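Local coordinates for 1-deoxy-D-xylulose 5-phosphate reductoisomerase (Moraxella catarrhalis, PDB 4ZQG), which converts 1-deoxy-D-xylulose 5-phosphate into 2-C-methyl-D-erythritol 4-phosphate by isomerisation and nicotinamide-dependent reduction in the MEP pathway, and is bound by fosmidomycin, at residues 81-84 and 90-93; 116-121 and 140-145; 159-164 and 284-289; 337-342 and 362-367; 373-378 and 395-400. One frame throughout, in Å; residues are numbered along the deposited sequence.

Contact 1. Residues 81-84 and 90-93; sequences IILS and IEIA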
# COMPACT_ATOMS: atom_id res chain seq x y z
N ILE A 81 -6.04 9.32 -41.87
CA ILE A 81 -7.49 9.22 -42.08
C ILE A 81 -8.27 10.05 -41.06
O ILE A 81 -8.01 9.96 -39.85
CB ILE A 81 -7.99 7.77 -41.98
CG1 ILE A 81 -7.36 6.88 -43.05
CG2 ILE A 81 -9.51 7.74 -42.04
CD1 ILE A 81 -7.17 5.44 -42.65
N ILE A 82 -9.23 10.85 -41.52
CA ILE A 82 -10.01 11.68 -40.62
C ILE A 82 -11.37 11.06 -40.52
O ILE A 82 -11.88 10.52 -41.51
CB ILE A 82 -10.18 13.11 -41.13
CG1 ILE A 82 -8.81 13.75 -41.32
CG2 ILE A 82 -10.97 13.94 -40.15
CD1 ILE A 82 -8.16 13.40 -42.64
N LEU A 83 -11.95 11.14 -39.30
CA LEU A 83 -13.24 10.55 -38.97
C LEU A 83 -14.04 11.60 -38.22
O LEU A 83 -13.48 12.58 -37.77
CB LEU A 83 -13.03 9.32 -38.12
CG LEU A 83 -12.20 8.18 -38.68
CD1 LEU A 83 -12.18 7.00 -37.72
CD2 LEU A 83 -12.74 7.70 -40.02
N SER A 84 -15.34 11.41 -38.07
CA SER A 84 -16.10 12.33 -37.24
C SER A 84 -17.18 11.67 -36.42
O SER A 84 -17.56 10.57 -36.71
CB SER A 84 -16.74 13.41 -38.10
OG SER A 84 -17.77 12.88 -38.90
N ILE A 90 -16.41 4.92 -32.43
CA ILE A 90 -16.70 3.49 -32.40
C ILE A 90 -15.70 2.75 -33.27
O ILE A 90 -15.15 1.74 -32.88
CB ILE A 90 -18.18 3.22 -32.80
CG1 ILE A 90 -19.11 3.68 -31.67
CG2 ILE A 90 -18.46 1.74 -33.07
CD1 ILE A 90 -20.48 4.17 -32.14
N GLU A 91 -15.43 3.29 -34.44
CA GLU A 91 -14.47 2.71 -35.35
C GLU A 91 -13.07 2.61 -34.78
O GLU A 91 -12.43 1.59 -34.90
CB GLU A 91 -14.42 3.56 -36.62
CG GLU A 91 -13.71 2.91 -37.78
CD GLU A 91 -13.66 3.80 -39.03
OE1 GLU A 91 -14.68 4.46 -39.47
OE2 GLU A 91 -12.54 3.80 -39.59
N ILE A 92 -12.60 3.69 -34.18
CA ILE A 92 -11.27 3.71 -33.60
C ILE A 92 -11.21 2.77 -32.44
O ILE A 92 -10.24 2.02 -32.29
CB ILE A 92 -10.92 5.12 -33.12
CG1 ILE A 92 -10.41 5.94 -34.28
CG2 ILE A 92 -9.84 5.08 -32.05
CD1 ILE A 92 -10.63 7.42 -34.07
N ALA A 93 -12.26 2.79 -31.61
CA ALA A 93 -12.33 1.92 -30.44
C ALA A 93 -12.36 0.44 -30.76
O ALA A 93 -11.94 -0.35 -29.92
CB ALA A 93 -13.51 2.29 -29.58
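L83 and E91 carry the closest pair of backbone positions here, with L83 CA and E91 CA 8.7 Å apart. The chain runs out along strand 81-84, turns straight into helix 85-93 and comes back beside the strand it has just left. This is a strand-to-helix unit of the Rossmann-like domain: strand 81-84 is the outermost strand at one end of the parallel sheet, and helix 85-93 starts the crossover to strand 100-103 on the far side of strand 7-12. Between the two segments there is no hydrogen bond, and the contact rests on one leucine. The branched end of L83 reaches toward the helix and meets two very different neighbours. One is E91, its CG swung anti to the backbone N (chi1 -166°) and its chain extended, which runs roughly perpendicular to L83 and lays its carboxylate against both methyls; OE2 of that carboxylate is held by a salt bridge to K58. The other, I92, buried against A10, L12, A37 and T39 of the central strands, offers a purely apolar surface. There I92 CD1 lies 4.0 Å from L83 CD1, the same methyl that stands 3.7 Å from E91 OE2.

Contact 2. Residues 116-121 and 140-145; sequences AAAGAG and IKTAKK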
# COMPACT_ATOMS: atom_id res chain seq x y z
N ALA A 116 -17.86 -0.07 -27.38
CA ALA A 116 -17.24 -0.60 -28.60
C ALA A 116 -15.89 -1.24 -28.27
O ALA A 116 -15.56 -2.32 -28.74
CB ALA A 116 -17.06 0.50 -29.64
N ALA A 117 -15.09 -0.54 -27.47
CA ALA A 117 -13.81 -1.08 -27.03
C ALA A 117 -14.00 -2.37 -26.16
O ALA A 117 -13.31 -3.37 -26.37
CB ALA A 117 -13.04 -0.01 -26.27
N ALA A 118 -14.94 -2.38 -25.24
CA ALA A 118 -15.19 -3.62 -24.50
C ALA A 118 -15.69 -4.71 -25.45
O ALA A 118 -15.24 -5.86 -25.36
CB ALA A 118 -16.16 -3.38 -23.35
N GLY A 119 -16.55 -4.33 -26.40
CA GLY A 119 -17.09 -5.29 -27.37
C GLY A 119 -16.04 -5.92 -28.25
O GLY A 119 -16.24 -7.03 -28.77
N ALA A 120 -14.93 -5.20 -28.44
CA ALA A 120 -13.86 -5.58 -29.36
C ALA A 120 -12.75 -6.29 -28.63
O ALA A 120 -11.77 -6.73 -29.23
CB ALA A 120 -13.30 -4.34 -30.02
N GLY A 121 -12.88 -6.32 -27.31
CA GLY A 121 -11.98 -7.06 -26.49
C GLY A 121 -10.68 -6.33 -26.32
O GLY A 121 -9.64 -6.94 -26.40
N ILE A 140 -19.03 -3.87 -17.98
CA ILE A 140 -18.32 -4.99 -17.38
C ILE A 140 -18.76 -6.32 -18.00
O ILE A 140 -17.92 -7.16 -18.36
CB ILE A 140 -18.57 -5.09 -15.86
CG1 ILE A 140 -18.10 -3.84 -15.10
CG2 ILE A 140 -17.90 -6.33 -15.30
CD1 ILE A 140 -16.65 -3.51 -15.25
N LYS A 141 -20.07 -6.51 -18.09
CA LYS A 141 -20.61 -7.75 -18.70
C LYS A 141 -20.00 -7.90 -20.07
O LYS A 141 -19.41 -8.91 -20.37
CB LYS A 141 -22.16 -7.76 -18.80
CG LYS A 141 -22.92 -8.04 -17.50
CD LYS A 141 -24.43 -8.19 -17.76
N THR A 142 -20.12 -6.85 -20.89
CA THR A 142 -19.62 -6.85 -22.27
C THR A 142 -18.13 -7.14 -22.35
O THR A 142 -17.68 -7.95 -23.18
CB THR A 142 -19.95 -5.52 -23.00
OG1 THR A 142 -21.38 -5.30 -23.01
CG2 THR A 142 -19.40 -5.55 -24.43
N ALA A 143 -17.37 -6.48 -21.48
CA ALA A 143 -15.92 -6.75 -21.33
C ALA A 143 -15.60 -8.20 -20.99
O ALA A 143 -14.77 -8.83 -21.67
CB ALA A 143 -15.31 -5.82 -20.31
N LYS A 144 -16.28 -8.73 -19.97
CA LYS A 144 -16.07 -10.13 -19.57
C LYS A 144 -16.35 -11.09 -20.71
O LYS A 144 -15.55 -11.98 -21.00
CB LYS A 144 -16.86 -10.48 -18.31
CG LYS A 144 -16.16 -10.02 -17.04
CD LYS A 144 -16.85 -10.51 -15.79
CE LYS A 144 -16.32 -9.80 -14.56
NZ LYS A 144 -14.85 -10.02 -14.41
N LYS A 145 -17.48 -10.86 -21.36
CA LYS A 145 -17.90 -11.66 -22.50
C LYS A 145 -16.86 -11.65 -23.64
O LYS A 145 -16.62 -12.67 -24.25
CB LYS A 145 -19.30 -11.19 -22.99
CG LYS A 145 -19.89 -11.99 -24.14
CD LYS A 145 -21.37 -11.70 -24.37
CE LYS A 145 -21.82 -12.16 -25.76
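Two successive helices of the Rossmann-like domain meet at A118, T142 and A143. Helix 111-120 leads into strand 123-126 and helix 130-146 leads on from it, so the pair forms an alpha-beta-alpha unit with both helices running in nearly the same direction. The short segments are inclined by 26° and their axes come within 7.7 Å, a close approach that fits the small residues between them. At the narrowest point A118 CA and A143 CA are only 4.5 Å apart. The methyl of A118 points at the neighbouring helix and rests on its main chain, with A118 CB 3.8 Å from A143 N, while A118 CB and A143 CB touch at 4.0 Å. T142 completes the contact: the place anti to the backbone N turns its methyl CG2 toward helix 111-120, where it meets the main chain of G119, with T142 CG2 3.7 Å from G119 N. The hydroxyl of T142 is turned back along its own helix and hydrogen-bonds to the carbonyl oxygen of L138. Just beyond the contact helix 111-120 ends in a Schellman motif: G121 has positive phi, and G121 N bonds to A118 O at 3.1 Å. A117 and A118 also pack on I124 of the intervening strand, and A116 and A117 pack against helix 85-93. With no hydrogen bond between the segments and the hydroxyl of T142 satisfied within its helix, the attraction is van der Waals contact of methyls with backbone and with each other, and lack of bulk lets the helices lie so near.

Contact 3. Residues 159-164 and 284-289; sequences AIYQCL and IAHALA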
# COMPACT_ATOMS: atom_id res chain seq x y z
N ALA A 159 -5.10 3.51 -7.38
CA ALA A 159 -4.56 3.17 -6.03
C ALA A 159 -5.10 1.87 -5.49
O ALA A 159 -4.35 0.95 -5.23
CB ALA A 159 -4.86 4.27 -5.05
N ILE A 160 -6.41 1.79 -5.37
CA ILE A 160 -7.05 0.55 -4.94
C ILE A 160 -6.57 -0.63 -5.77
O ILE A 160 -6.25 -1.68 -5.24
CB ILE A 160 -8.59 0.68 -5.02
CG1 ILE A 160 -9.09 1.58 -3.90
CG2 ILE A 160 -9.25 -0.66 -4.90
CD1 ILE A 160 -10.50 2.05 -4.12
N TYR A 161 -6.52 -0.46 -7.07
CA TYR A 161 -6.12 -1.56 -7.92
C TYR A 161 -4.69 -2.04 -7.60
O TYR A 161 -4.40 -3.23 -7.55
CB TYR A 161 -6.23 -1.09 -9.37
CG TYR A 161 -5.91 -2.16 -10.39
CD1 TYR A 161 -6.92 -2.94 -10.93
CD2 TYR A 161 -4.62 -2.36 -10.82
CE1 TYR A 161 -6.65 -3.90 -11.89
CE2 TYR A 161 -4.34 -3.32 -11.77
CZ TYR A 161 -5.36 -4.07 -12.32
OH TYR A 161 -5.07 -5.04 -13.24
N GLN A 162 -3.79 -1.08 -7.42
CA GLN A 162 -2.43 -1.36 -7.04
C GLN A 162 -2.33 -2.06 -5.69
O GLN A 162 -1.38 -2.81 -5.45
CB GLN A 162 -1.62 -0.07 -6.96
CG GLN A 162 -1.24 0.57 -8.30
CD GLN A 162 -0.11 1.55 -8.13
OE1 GLN A 162 0.96 1.20 -7.65
NE2 GLN A 162 -0.33 2.77 -8.54
N CYS A 163 -3.30 -1.80 -4.82
CA CYS A 163 -3.32 -2.36 -3.50
C CYS A 163 -4.13 -3.69 -3.35
O CYS A 163 -4.42 -4.12 -2.23
CB CYS A 163 -3.84 -1.29 -2.56
SG CYS A 163 -2.59 -0.00 -2.28
N LEU A 164 -4.43 -4.36 -4.47
CA LEU A 164 -5.26 -5.55 -4.49
C LEU A 164 -4.43 -6.74 -4.95
O LEU A 164 -3.46 -6.59 -5.68
CB LEU A 164 -6.48 -5.34 -5.39
CG LEU A 164 -7.67 -4.58 -4.78
CD1 LEU A 164 -8.78 -4.29 -5.77
CD2 LEU A 164 -8.30 -5.41 -3.65
N ILE A 284 -1.50 6.80 -14.88
CA ILE A 284 -1.55 6.51 -16.32
C ILE A 284 -0.37 5.62 -16.62
O ILE A 284 -0.50 4.61 -17.26
CB ILE A 284 -1.54 7.81 -17.17
CG1 ILE A 284 -2.80 8.60 -16.89
CG2 ILE A 284 -1.50 7.51 -18.68
CD1 ILE A 284 -2.73 10.01 -17.39
N ALA A 285 0.80 5.99 -16.12
CA ALA A 285 2.00 5.23 -16.37
C ALA A 285 1.87 3.78 -15.88
O ALA A 285 2.26 2.86 -16.58
CB ALA A 285 3.16 5.91 -15.67
N HIS A 286 1.33 3.61 -14.67
CA HIS A 286 1.06 2.31 -14.10
C HIS A 286 0.13 1.50 -15.00
O HIS A 286 0.38 0.33 -15.27
CB HIS A 286 0.37 2.43 -12.73
CG HIS A 286 -0.18 1.12 -12.25
ND1 HIS A 286 -1.51 0.76 -12.40
CD2 HIS A 286 0.42 0.08 -11.63
CE1 HIS A 286 -1.69 -0.46 -11.94
NE2 HIS A 286 -0.54 -0.89 -11.45
N ALA A 287 -0.94 2.14 -15.44
CA ALA A 287 -1.89 1.45 -16.26
C ALA A 287 -1.35 1.12 -17.66
O ALA A 287 -1.64 0.05 -18.17
CB ALA A 287 -3.15 2.27 -16.35
N LEU A 288 -0.55 2.02 -18.25
CA LEU A 288 0.07 1.77 -19.54
C LEU A 288 1.02 0.60 -19.53
O LEU A 288 1.02 -0.23 -20.44
CB LEU A 288 0.84 2.96 -20.04
CG LEU A 288 0.02 4.02 -20.77
CD1 LEU A 288 0.89 5.23 -21.01
CD2 LEU A 288 -0.51 3.49 -22.09
N ALA A 289 1.89 0.54 -18.54
CA ALA A 289 2.92 -0.47 -18.59
C ALA A 289 2.51 -1.78 -17.95
O ALA A 289 3.20 -2.76 -18.13
CB ALA A 289 4.16 0.05 -17.96
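Q162 NE2, in an amide stacked on the H286 ring, is gripped by two acceptors: N158 OD1 of its own helix and S270 OG of the second subunit. The other end of the same amide, Q162 OE1, takes a hydrogen bond from R293 NH2, so the group is fixed at both its atoms. N158 serves both sides of the contact, because its ND2 also bonds to H286 ND1. Held in this way, the amide plane of Q162 lies 11° from the imidazole plane, and the side chains run antiparallel past one another. Q162 CG sits over one face of the H286 ring, 3.7 Å from its centroid and 17° off the normal, a CH-pi contact; its nearest ring atom is H286 NE2, at 3.5 Å. The contact joins helix 155-162, which follows strand 149-152 at the edge of the Rossmann-like sheet and carries the magnesium ligand E156, to helix 281-289, which follows strand 271-275 of the mixed sheet. Q162 itself stays about 12 Å from the bound fosmidomycin. Y161 meets the imidazole rim to rim, with ring planes at 70° and centroids 5.9 Å apart; Y161 CD2 lies 3.7 Å from H286 CE1, and the tyrosine also packs edge-to-face with Y290. At this subunit interface D268 and L272 of the second subunit pack on H286 and Q162 respectively.

Contact 4. Residues 337-342 and 362-367; sequences IALNTA and VIVKAC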
# COMPACT_ATOMS: atom_id res chain seq x y z
N ILE A 337 -27.84 7.04 -13.44
CA ILE A 337 -28.05 7.84 -14.63
C ILE A 337 -28.78 9.12 -14.26
O ILE A 337 -28.30 10.21 -14.53
CB ILE A 337 -28.82 7.02 -15.66
CG1 ILE A 337 -27.89 5.94 -16.18
CG2 ILE A 337 -29.34 7.92 -16.79
CD1 ILE A 337 -28.59 4.87 -16.96
N ALA A 338 -29.92 8.99 -13.61
CA ALA A 338 -30.57 10.18 -13.10
C ALA A 338 -29.51 11.01 -12.43
O ALA A 338 -29.41 12.18 -12.69
CB ALA A 338 -31.67 9.81 -12.12
N LEU A 339 -28.68 10.40 -11.59
CA LEU A 339 -27.68 11.14 -10.81
C LEU A 339 -26.66 11.85 -11.67
O LEU A 339 -26.45 13.05 -11.53
CB LEU A 339 -26.91 10.22 -9.86
CG LEU A 339 -25.81 10.90 -9.01
CD1 LEU A 339 -26.34 11.31 -7.65
CD2 LEU A 339 -24.60 10.01 -8.87
N ASN A 340 -26.01 11.09 -12.53
CA ASN A 340 -24.92 11.60 -13.31
C ASN A 340 -25.33 12.67 -14.32
O ASN A 340 -24.72 13.75 -14.38
CB ASN A 340 -24.25 10.49 -14.09
CG ASN A 340 -23.16 11.02 -14.96
OD1 ASN A 340 -22.28 11.75 -14.47
ND2 ASN A 340 -23.25 10.76 -16.27
N THR A 341 -26.38 12.36 -15.09
CA THR A 341 -26.97 13.31 -16.02
C THR A 341 -27.57 14.53 -15.33
O THR A 341 -27.28 15.64 -15.74
CB THR A 341 -28.04 12.66 -16.90
OG1 THR A 341 -27.46 11.55 -17.59
CG2 THR A 341 -28.56 13.64 -17.89
N ALA A 342 -28.38 14.38 -14.31
CA ALA A 342 -28.88 15.58 -13.68
C ALA A 342 -27.66 16.44 -13.38
O ALA A 342 -27.62 17.60 -13.76
CB ALA A 342 -29.67 15.28 -12.41
N VAL A 362 -29.60 20.47 -5.07
CA VAL A 362 -31.06 20.57 -5.14
C VAL A 362 -31.62 19.94 -6.41
O VAL A 362 -32.59 19.23 -6.38
CB VAL A 362 -31.52 22.05 -5.13
CG1 VAL A 362 -33.01 22.12 -4.82
CG2 VAL A 362 -30.72 22.86 -4.11
N ILE A 363 -30.98 20.23 -7.52
CA ILE A 363 -31.41 19.78 -8.83
C ILE A 363 -31.33 18.28 -8.92
O ILE A 363 -32.23 17.64 -9.48
CB ILE A 363 -30.52 20.39 -9.96
CG1 ILE A 363 -30.70 21.91 -10.05
CG2 ILE A 363 -30.76 19.71 -11.31
CD1 ILE A 363 -32.16 22.36 -10.06
N VAL A 364 -30.23 17.74 -8.40
CA VAL A 364 -29.97 16.30 -8.44
C VAL A 364 -30.93 15.50 -7.54
O VAL A 364 -31.35 14.41 -7.92
CB VAL A 364 -28.50 15.97 -8.08
CG1 VAL A 364 -28.27 14.46 -8.09
CG2 VAL A 364 -27.55 16.61 -9.07
N LYS A 365 -31.27 16.02 -6.37
CA LYS A 365 -32.22 15.32 -5.53
C LYS A 365 -33.56 15.34 -6.21
O LYS A 365 -34.21 14.28 -6.38
CB LYS A 365 -32.33 15.99 -4.16
CG LYS A 365 -33.17 15.19 -3.18
CD LYS A 365 -33.43 15.93 -1.86
CE LYS A 365 -34.03 14.99 -0.82
NZ LYS A 365 -34.48 15.68 0.43
N ALA A 366 -33.95 16.54 -6.63
CA ALA A 366 -35.26 16.73 -7.22
C ALA A 366 -35.42 15.75 -8.35
O ALA A 366 -36.48 15.14 -8.51
CB ALA A 366 -35.45 18.16 -7.70
N CYS A 367 -34.35 15.56 -9.10
CA CYS A 367 -34.33 14.54 -10.14
C CYS A 367 -34.36 13.06 -9.63
O CYS A 367 -35.01 12.21 -10.24
CB CYS A 367 -33.12 14.75 -11.04
SG CYS A 367 -33.37 16.13 -12.17
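L339 and V364 come together through similar first torsions. In L339 CG is anti to the backbone N (chi1 179°), which swings a side chain that sets out away from the partner helix back toward it; in V364 it is CG1 that takes the anti place (chi1 178°). As a result L339 CD1 and V364 CG1 meet at 3.7 Å, the two side chains inclined to each other. V364 CG1 also passes 4.1 Å from the carbonyl oxygen L339 O, so the valine leans on the main chain of the facing helix as well as on its leucine. The second half of the contact is built round the methyl of A342, which points toward helix 359-368. There it rests on two neighbouring residues: A342 CB is 3.7 Å from C367 CB and 3.8 Å from C367 SG, and A342 CB is also 4.1 Å from V364 CA and slightly farther from V364 CG2. V364 and C367 are three residues apart, about one turn from each other on the same side of their helix, and together they form the surface that receives the alanine. Helices 333-351 and 359-368 form an antiparallel hairpin of the C-terminal helical domain; the short segments cross at 150° with axes 9.0 Å apart at their closest. All four side chains are buried and no hydrogen bond joins the segments. Away from the hairpin, L339 packs on M230, L234 and I237 of helix 230-243, whereas C367 touches I373 of helix 371-374.

Contact 5. Residues 373-378 and 395-400; sequences IAQDYS and DKKVRK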
# COMPACT_ATOMS: atom_id res chain seq x y z
N ILE A 373 -38.89 10.28 -13.52
CA ILE A 373 -37.61 9.64 -13.62
C ILE A 373 -37.70 8.25 -12.96
O ILE A 373 -37.36 7.23 -13.57
CB ILE A 373 -36.52 10.55 -13.01
CG1 ILE A 373 -36.25 11.69 -14.00
CG2 ILE A 373 -35.23 9.79 -12.73
CD1 ILE A 373 -35.60 12.92 -13.39
N ALA A 374 -38.23 8.19 -11.74
CA ALA A 374 -38.32 6.92 -11.01
C ALA A 374 -39.03 5.75 -11.74
O ALA A 374 -38.77 4.59 -11.42
CB ALA A 374 -38.94 7.15 -9.64
N GLN A 375 -39.89 6.04 -12.71
CA GLN A 375 -40.50 4.95 -13.49
C GLN A 375 -39.48 4.03 -14.12
O GLN A 375 -39.78 2.85 -14.34
CB GLN A 375 -41.44 5.44 -14.62
CG GLN A 375 -42.03 6.84 -14.48
CD GLN A 375 -42.95 7.28 -15.64
OE1 GLN A 375 -44.12 7.62 -15.42
NE2 GLN A 375 -42.44 7.31 -16.85
N ASP A 376 -38.30 4.55 -14.47
CA ASP A 376 -37.35 3.79 -15.28
C ASP A 376 -36.28 3.12 -14.43
O ASP A 376 -35.45 2.35 -14.94
CB ASP A 376 -36.71 4.70 -16.35
CG ASP A 376 -37.73 5.24 -17.35
OD1 ASP A 376 -38.55 4.46 -17.89
OD2 ASP A 376 -37.71 6.46 -17.63
N TYR A 377 -36.31 3.39 -13.14
CA TYR A 377 -35.36 2.75 -12.24
C TYR A 377 -35.34 1.22 -12.30
O TYR A 377 -34.27 0.64 -12.13
CB TYR A 377 -35.59 3.17 -10.80
CG TYR A 377 -35.21 4.60 -10.52
CD1 TYR A 377 -34.57 5.40 -11.47
CD2 TYR A 377 -35.45 5.13 -9.29
CE1 TYR A 377 -34.21 6.69 -11.17
CE2 TYR A 377 -35.08 6.42 -8.99
CZ TYR A 377 -34.46 7.20 -9.94
OH TYR A 377 -34.14 8.48 -9.58
N SER A 378 -36.48 0.60 -12.58
CA SER A 378 -36.57 -0.87 -12.56
C SER A 378 -36.28 -1.51 -13.91
O SER A 378 -36.59 -2.69 -14.11
CB SER A 378 -37.96 -1.30 -12.11
OG SER A 378 -38.93 -0.92 -13.09
N ASP A 395 -30.97 9.00 -20.31
CA ASP A 395 -30.14 10.17 -20.45
C ASP A 395 -30.94 11.34 -21.03
O ASP A 395 -31.08 12.37 -20.37
CB ASP A 395 -28.93 9.84 -21.31
CG ASP A 395 -27.95 10.99 -21.41
OD1 ASP A 395 -27.57 11.54 -20.35
OD2 ASP A 395 -27.60 11.36 -22.56
N LYS A 396 -31.51 11.18 -22.23
CA LYS A 396 -32.25 12.30 -22.92
C LYS A 396 -33.35 12.80 -22.00
O LYS A 396 -33.56 14.00 -21.83
CB LYS A 396 -32.86 11.90 -24.28
CG LYS A 396 -31.90 11.83 -25.46
N LYS A 397 -34.00 11.85 -21.35
CA LYS A 397 -35.09 12.17 -20.45
C LYS A 397 -34.65 12.98 -19.23
O LYS A 397 -35.26 14.00 -18.91
CB LYS A 397 -35.77 10.89 -20.02
CG LYS A 397 -37.01 11.12 -19.18
CD LYS A 397 -37.77 9.82 -19.09
CE LYS A 397 -38.94 9.93 -18.14
NZ LYS A 397 -39.71 8.66 -18.13
N VAL A 398 -33.62 12.53 -18.55
CA VAL A 398 -33.13 13.30 -17.41
C VAL A 398 -32.63 14.66 -17.86
O VAL A 398 -32.86 15.68 -17.17
CB VAL A 398 -32.01 12.56 -16.66
CG1 VAL A 398 -31.47 13.42 -15.52
CG2 VAL A 398 -32.55 11.24 -16.12
N ARG A 399 -31.99 14.69 -19.03
CA ARG A 399 -31.57 15.99 -19.62
C ARG A 399 -32.73 16.99 -19.66
O ARG A 399 -32.63 18.06 -19.07
CB ARG A 399 -30.87 15.82 -20.99
CG ARG A 399 -29.35 15.71 -20.87
CD ARG A 399 -28.61 15.24 -22.12
NE ARG A 399 -27.50 14.32 -21.82
CZ ARG A 399 -26.35 14.65 -21.23
NH1 ARG A 399 -26.10 15.92 -20.88
NH2 ARG A 399 -25.46 13.70 -20.97
N LYS A 400 -33.84 16.57 -20.26
CA LYS A 400 -35.06 17.41 -20.32
C LYS A 400 -35.54 17.84 -18.93
O LYS A 400 -35.77 19.02 -18.69
CB LYS A 400 -36.17 16.65 -21.05
CG LYS A 400 -37.57 17.27 -20.95
CD LYS A 400 -38.67 16.25 -20.67
CE LYS A 400 -38.86 15.30 -21.84
NZ LYS A 400 -39.71 14.16 -21.41
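K397 NZ donates to D376 OD2 across the contact at 3.0 Å, a salt bridge that joins the type I turn A374-Y377 to helix 387-409. The lysine reaches it fully stretched: CG lies anti to the backbone N (chi1 -175°) and every later bond is extended. D376 extends to meet it head-on, and the ammonium approaches its OD2 on the syn side, 26° out of the carboxylate plane. K397 NZ is shared between this carboxylate and the carbonyl oxygen of T372, the residue just before 373-378. Within the turn that presents D376, Y377 N bonds to A374 O; the aspartate's own amide, D376 N, is taken up by I373 O at 3.0 Å. Within helix 387-409, D395 and R399, one turn apart, form a second ion pair. R399 NE points almost straight at D395 OD2, 3.1 Å away with an N-H...O angle of 172°, while the bond from R399 NH2 to D395 OD1 is weak. Each partner has further support: R399 NH2 forms a salt bridge with E344 OE1, and D395 OD1 is hydrogen-bonded to T341 OG1. Beside these polar groups the apolar part is modest, I373 CG1 lying 4.3 Å from V398 CG2. I373 packs on both neighbouring long helices, reaching M394 and I401 of helix 387-409 and A338 of helix 333-351, while V398 and R399 touch T341 of the latter.

How the contacts relate
The five contacts follow one another along the chain, each closing before the next opens, so none nests in or crosses another. Contact 1 closes a short strand-to-helix loop at the sheet's edge; contact 2 encloses strand 123-126 between its two helices and touches contact 1 where A93 packs on A116 and A117. Contact 3 closes by far the longest loop, 119 residues, bringing helix 281-289 back to helix 155-162 beside the second subunit. On the opposite side of the chain's centre, contact 4 closes the 19 residues between helical segments 337-342 and 362-367, and contact 5 the 16 that bring 373-378 onto helix 387-409. Their centres are 10 Å apart, and I373 and V398 pack onto C367 and A342, uniting the C-terminal helices.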